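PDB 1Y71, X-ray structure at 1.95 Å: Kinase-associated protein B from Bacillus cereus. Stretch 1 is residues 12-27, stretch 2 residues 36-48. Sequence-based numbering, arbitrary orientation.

Stretch 1 12-27: EIVTGIYKTGKYIGEV
Stretch 2 (36-48) VVKVLAVLKHPVQ

Stretch 1 is a hairpin: strands 13-18 and 21-27 join through a type I' turn from Y18 to G21, with K19 (48/45) and T20 (75/-6) at positive phi. Strand 21-27 then pairs antiparallel with strand 36-42, their axes 134° apart.

The register runs V27-V37, E26-K38, G25-V39, I24-A41, Y23-V42, K22-K44, and each one-residue shift is a bulge whose carbonyl accepts twice. I24 O takes L40 N (2.8 Å) and A41 N (3.0 Å), while I24 N donates to A41 O (2.9 Å). K22 O takes L43 N (2.8 Å) and K44 N (2.9 Å), while K22 N donates to K44 O (2.9 Å). E26 and K38 form a regular pair, E26 N to K38 O and K38 N to E26 O both 2.8 Å; above it, K38 NZ meets E26 OE1 in a weak 3.3 Å salt bridge.

The alternate residues of strand 21-27 turn their amides to the hairpin partner: Y23 N donates to G16 O (2.8 Å), G25 N to V14 O (2.9 Å).

G25 is extended (-156/-172); a CB there would clash with V37 CG1 and K38 O. Y23 (m) packs CD1 on V39 CG1 at 3.8 Å, and I24 (m, t) sets CD1 3.6 Å from L43 CD2.

At the turn, T20 OG1 (p) accepts V47 N and T20 O accepts K44 NZ, both 2.8 Å.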

# COMPACT_ATOMS: atom_id res chain seq x y z
N GLU B 12 -1.52 -1.25 -13.74
CA GLU B 12 -1.60 -2.59 -13.16
C GLU B 12 -0.69 -2.74 -11.94
O GLU B 12 0.48 -2.35 -11.99
CB GLU B 12 -1.29 -3.63 -14.23
CG GLU B 12 -1.21 -5.06 -13.72
CD GLU B 12 -1.50 -6.08 -14.80
OE1 GLU B 12 -1.53 -7.28 -14.47
OE2 GLU B 12 -1.72 -5.69 -15.98
N ILE B 13 -1.24 -3.29 -10.86
CA ILE B 13 -0.46 -3.64 -9.66
C ILE B 13 0.26 -4.97 -9.87
O ILE B 13 -0.36 -5.97 -10.26
CB ILE B 13 -1.32 -3.69 -8.38
CG1 ILE B 13 -2.11 -2.38 -8.23
CG2 ILE B 13 -0.44 -3.93 -7.15
CD1 ILE B 13 -1.20 -1.11 -8.27
N VAL B 14 1.58 -4.96 -9.64
CA VAL B 14 2.44 -6.12 -9.95
C VAL B 14 3.50 -6.32 -8.87
O VAL B 14 3.64 -5.48 -8.00
CB VAL B 14 3.14 -5.92 -11.31
CG1 VAL B 14 2.10 -5.87 -12.47
CG2 VAL B 14 4.04 -4.64 -11.27
N THR B 15 4.19 -7.46 -8.88
CA THR B 15 5.42 -7.61 -8.14
C THR B 15 6.54 -7.53 -9.19
O THR B 15 6.31 -7.83 -10.38
CB THR B 15 5.50 -8.99 -7.40
OG1 THR B 15 5.37 -10.02 -8.37
CG2 THR B 15 4.38 -9.18 -6.35
N GLY B 16 7.73 -7.10 -8.76
CA GLY B 16 8.89 -6.97 -9.64
C GLY B 16 10.14 -7.38 -8.86
O GLY B 16 10.29 -7.06 -7.67
N ILE B 17 11.03 -8.07 -9.55
CA ILE B 17 12.29 -8.49 -8.97
C ILE B 17 13.35 -7.65 -9.63
O ILE B 17 13.38 -7.57 -10.87
CB ILE B 17 12.57 -9.99 -9.23
CG1 ILE B 17 11.54 -10.85 -8.48
CG2 ILE B 17 14.03 -10.33 -8.74
CD1 ILE B 17 11.55 -12.35 -8.91
N TYR B 18 14.17 -6.99 -8.82
CA TYR B 18 15.20 -6.09 -9.31
C TYR B 18 16.40 -6.20 -8.40
O TYR B 18 16.29 -5.95 -7.18
CB TYR B 18 14.70 -4.64 -9.29
CG TYR B 18 15.71 -3.64 -9.81
CD1 TYR B 18 15.86 -3.41 -11.19
CD2 TYR B 18 16.53 -2.92 -8.92
CE1 TYR B 18 16.81 -2.51 -11.68
CE2 TYR B 18 17.46 -2.01 -9.39
CZ TYR B 18 17.60 -1.80 -10.77
OH TYR B 18 18.51 -0.88 -11.24
N LYS B 19 17.54 -6.60 -8.98
CA LYS B 19 18.81 -6.73 -8.26
C LYS B 19 18.67 -7.51 -6.97
O LYS B 19 19.22 -7.12 -5.91
CB LYS B 19 19.44 -5.35 -8.01
CG LYS B 19 19.71 -4.61 -9.34
CD LYS B 19 21.03 -3.91 -9.33
CE LYS B 19 21.64 -3.89 -10.75
NZ LYS B 19 20.96 -2.84 -11.54
N THR B 20 17.95 -8.63 -7.09
CA THR B 20 17.67 -9.60 -6.01
C THR B 20 16.62 -9.14 -4.98
O THR B 20 16.24 -9.92 -4.09
CB THR B 20 18.95 -10.09 -5.23
OG1 THR B 20 19.37 -9.11 -4.25
CG2 THR B 20 20.11 -10.43 -6.18
N GLY B 21 16.17 -7.89 -5.10
CA GLY B 21 15.11 -7.39 -4.24
C GLY B 21 13.79 -7.78 -4.90
O GLY B 21 13.74 -8.06 -6.10
N LYS B 22 12.72 -7.81 -4.13
CA LYS B 22 11.38 -8.05 -4.69
C LYS B 22 10.43 -7.01 -4.13
O LYS B 22 10.42 -6.77 -2.91
CB LYS B 22 10.88 -9.46 -4.37
CG LYS B 22 9.63 -9.80 -5.18
CD LYS B 22 9.18 -11.31 -4.99
CE LYS B 22 8.14 -11.69 -6.03
NZ LYS B 22 7.74 -13.13 -5.83
N TYR B 23 9.65 -6.41 -5.02
CA TYR B 23 8.80 -5.25 -4.71
C TYR B 23 7.37 -5.42 -5.20
O TYR B 23 7.10 -6.12 -6.17
CB TYR B 23 9.41 -3.96 -5.37
CG TYR B 23 10.85 -3.74 -4.96
CD1 TYR B 23 11.15 -3.04 -3.80
CD2 TYR B 23 11.92 -4.33 -5.66
CE1 TYR B 23 12.47 -2.87 -3.39
CE2 TYR B 23 13.23 -4.17 -5.25
CZ TYR B 23 13.51 -3.43 -4.13
OH TYR B 23 14.81 -3.26 -3.69
N ILE B 24 6.44 -4.74 -4.54
CA ILE B 24 5.10 -4.51 -5.10
C ILE B 24 5.14 -3.12 -5.70
O ILE B 24 5.68 -2.17 -5.08
CB ILE B 24 4.00 -4.63 -4.02
CG1 ILE B 24 3.95 -6.08 -3.54
CG2 ILE B 24 2.63 -4.04 -4.50
CD1 ILE B 24 3.34 -6.28 -2.16
N GLY B 25 4.59 -2.99 -6.89
CA GLY B 25 4.58 -1.68 -7.57
C GLY B 25 3.47 -1.52 -8.58
O GLY B 25 2.58 -2.36 -8.69
N GLU B 26 3.54 -0.43 -9.31
CA GLU B 26 2.53 -0.14 -10.30
C GLU B 26 3.18 0.04 -11.68
O GLU B 26 4.19 0.74 -11.79
CB GLU B 26 1.74 1.11 -9.87
CG GLU B 26 0.66 1.52 -10.83
CD GLU B 26 0.15 2.91 -10.57
OE1 GLU B 26 0.73 3.65 -9.74
OE2 GLU B 26 -0.85 3.27 -11.23
N VAL B 27 2.67 -0.63 -12.70
CA VAL B 27 3.19 -0.44 -14.05
C VAL B 27 2.86 0.99 -14.49
O VAL B 27 1.70 1.40 -14.46
CB VAL B 27 2.63 -1.49 -15.03
CG1 VAL B 27 3.01 -1.17 -16.50
CG2 VAL B 27 3.10 -2.91 -14.63
N VAL B 36 8.37 -0.21 -16.81
CA VAL B 36 8.74 0.74 -15.79
C VAL B 36 7.75 0.48 -14.65
O VAL B 36 6.53 0.47 -14.87
CB VAL B 36 8.69 2.23 -16.28
CG1 VAL B 36 9.16 3.13 -15.18
CG2 VAL B 36 9.60 2.42 -17.53
N VAL B 37 8.30 0.23 -13.45
CA VAL B 37 7.49 -0.07 -12.26
C VAL B 37 7.75 1.01 -11.21
O VAL B 37 8.91 1.28 -10.85
CB VAL B 37 7.84 -1.52 -11.72
CG1 VAL B 37 7.14 -1.83 -10.38
CG2 VAL B 37 7.49 -2.59 -12.78
N LYS B 38 6.67 1.63 -10.73
CA LYS B 38 6.72 2.54 -9.61
C LYS B 38 6.60 1.74 -8.32
O LYS B 38 5.56 1.11 -8.06
CB LYS B 38 5.61 3.60 -9.72
CG LYS B 38 5.59 4.71 -8.64
CD LYS B 38 4.15 5.28 -8.48
CE LYS B 38 3.74 6.38 -9.45
NZ LYS B 38 2.20 6.60 -9.43
N VAL B 39 7.64 1.80 -7.50
CA VAL B 39 7.73 0.98 -6.29
C VAL B 39 6.75 1.49 -5.22
O VAL B 39 6.73 2.69 -4.88
CB VAL B 39 9.17 0.94 -5.72
CG1 VAL B 39 9.24 0.24 -4.35
CG2 VAL B 39 10.10 0.27 -6.69
N LEU B 40 5.94 0.58 -4.69
CA LEU B 40 5.01 0.93 -3.60
C LEU B 40 5.31 0.26 -2.26
O LEU B 40 4.95 0.79 -1.19
CB LEU B 40 3.57 0.63 -4.01
CG LEU B 40 3.09 1.37 -5.26
CD1 LEU B 40 1.73 0.80 -5.73
CD2 LEU B 40 3.02 2.93 -5.09
N ALA B 41 5.90 -0.93 -2.31
CA ALA B 41 6.20 -1.69 -1.11
C ALA B 41 7.34 -2.65 -1.37
O ALA B 41 7.61 -2.99 -2.52
CB ALA B 41 4.98 -2.45 -0.63
N VAL B 42 8.00 -3.07 -0.29
CA VAL B 42 9.08 -4.05 -0.34
C VAL B 42 8.63 -5.42 0.18
O VAL B 42 8.13 -5.52 1.29
CB VAL B 42 10.31 -3.60 0.47
CG1 VAL B 42 11.51 -4.59 0.23
CG2 VAL B 42 10.71 -2.15 0.11
N LEU B 43 8.82 -6.46 -0.63
CA LEU B 43 8.57 -7.85 -0.22
C LEU B 43 9.86 -8.58 0.19
O LEU B 43 9.85 -9.42 1.11
CB LEU B 43 7.89 -8.66 -1.35
CG LEU B 43 6.44 -8.37 -1.69
CD1 LEU B 43 6.02 -9.18 -2.92
CD2 LEU B 43 5.50 -8.61 -0.51
N LYS B 44 10.95 -8.28 -0.50
CA LYS B 44 12.23 -8.90 -0.16
C LYS B 44 13.32 -7.88 -0.31
O LYS B 44 13.43 -7.23 -1.36
CB LYS B 44 12.50 -10.14 -1.04
CG LYS B 44 13.91 -10.72 -0.83
CD LYS B 44 14.21 -11.72 -1.93
CE LYS B 44 15.45 -12.54 -1.60
NZ LYS B 44 16.63 -12.16 -2.43
N HIS B 45 14.08 -7.70 0.77
CA HIS B 45 15.21 -6.78 0.77
C HIS B 45 16.35 -7.43 0.00
O HIS B 45 16.54 -8.66 0.10
CB HIS B 45 15.59 -6.36 2.20
CG HIS B 45 16.49 -5.16 2.26
ND1 HIS B 45 17.86 -5.25 2.10
CD2 HIS B 45 16.22 -3.84 2.43
CE1 HIS B 45 18.40 -4.05 2.19
NE2 HIS B 45 17.42 -3.17 2.38
N PRO B 46 17.05 -6.65 -0.83
CA PRO B 46 18.09 -7.26 -1.67
C PRO B 46 19.28 -7.83 -0.89
O PRO B 46 19.58 -7.40 0.24
CB PRO B 46 18.59 -6.09 -2.52
CG PRO B 46 18.23 -4.86 -1.71
CD PRO B 46 16.88 -5.21 -1.15
N VAL B 47 19.94 -8.77 -1.54
CA VAL B 47 21.12 -9.42 -0.99
C VAL B 47 22.25 -8.40 -0.95
O VAL B 47 22.33 -7.52 -1.81
CB VAL B 47 21.49 -10.66 -1.87
CG1 VAL B 47 22.56 -11.50 -1.20
CG2 VAL B 47 20.32 -11.55 -2.01
N GLN B 48 23.12 -8.51 0.05
CA GLN B 48 24.25 -7.60 0.19
C GLN B 48 25.53 -8.17 -0.42
O GLN B 48 25.64 -9.38 -0.63
CB GLN B 48 24.48 -7.28 1.67
CG GLN B 48 23.24 -6.74 2.37
CD GLN B 48 22.67 -5.51 1.69
OE1 GLN B 48 21.61 -5.56 1.06
NE2 GLN B 48 23.38 -4.40 1.81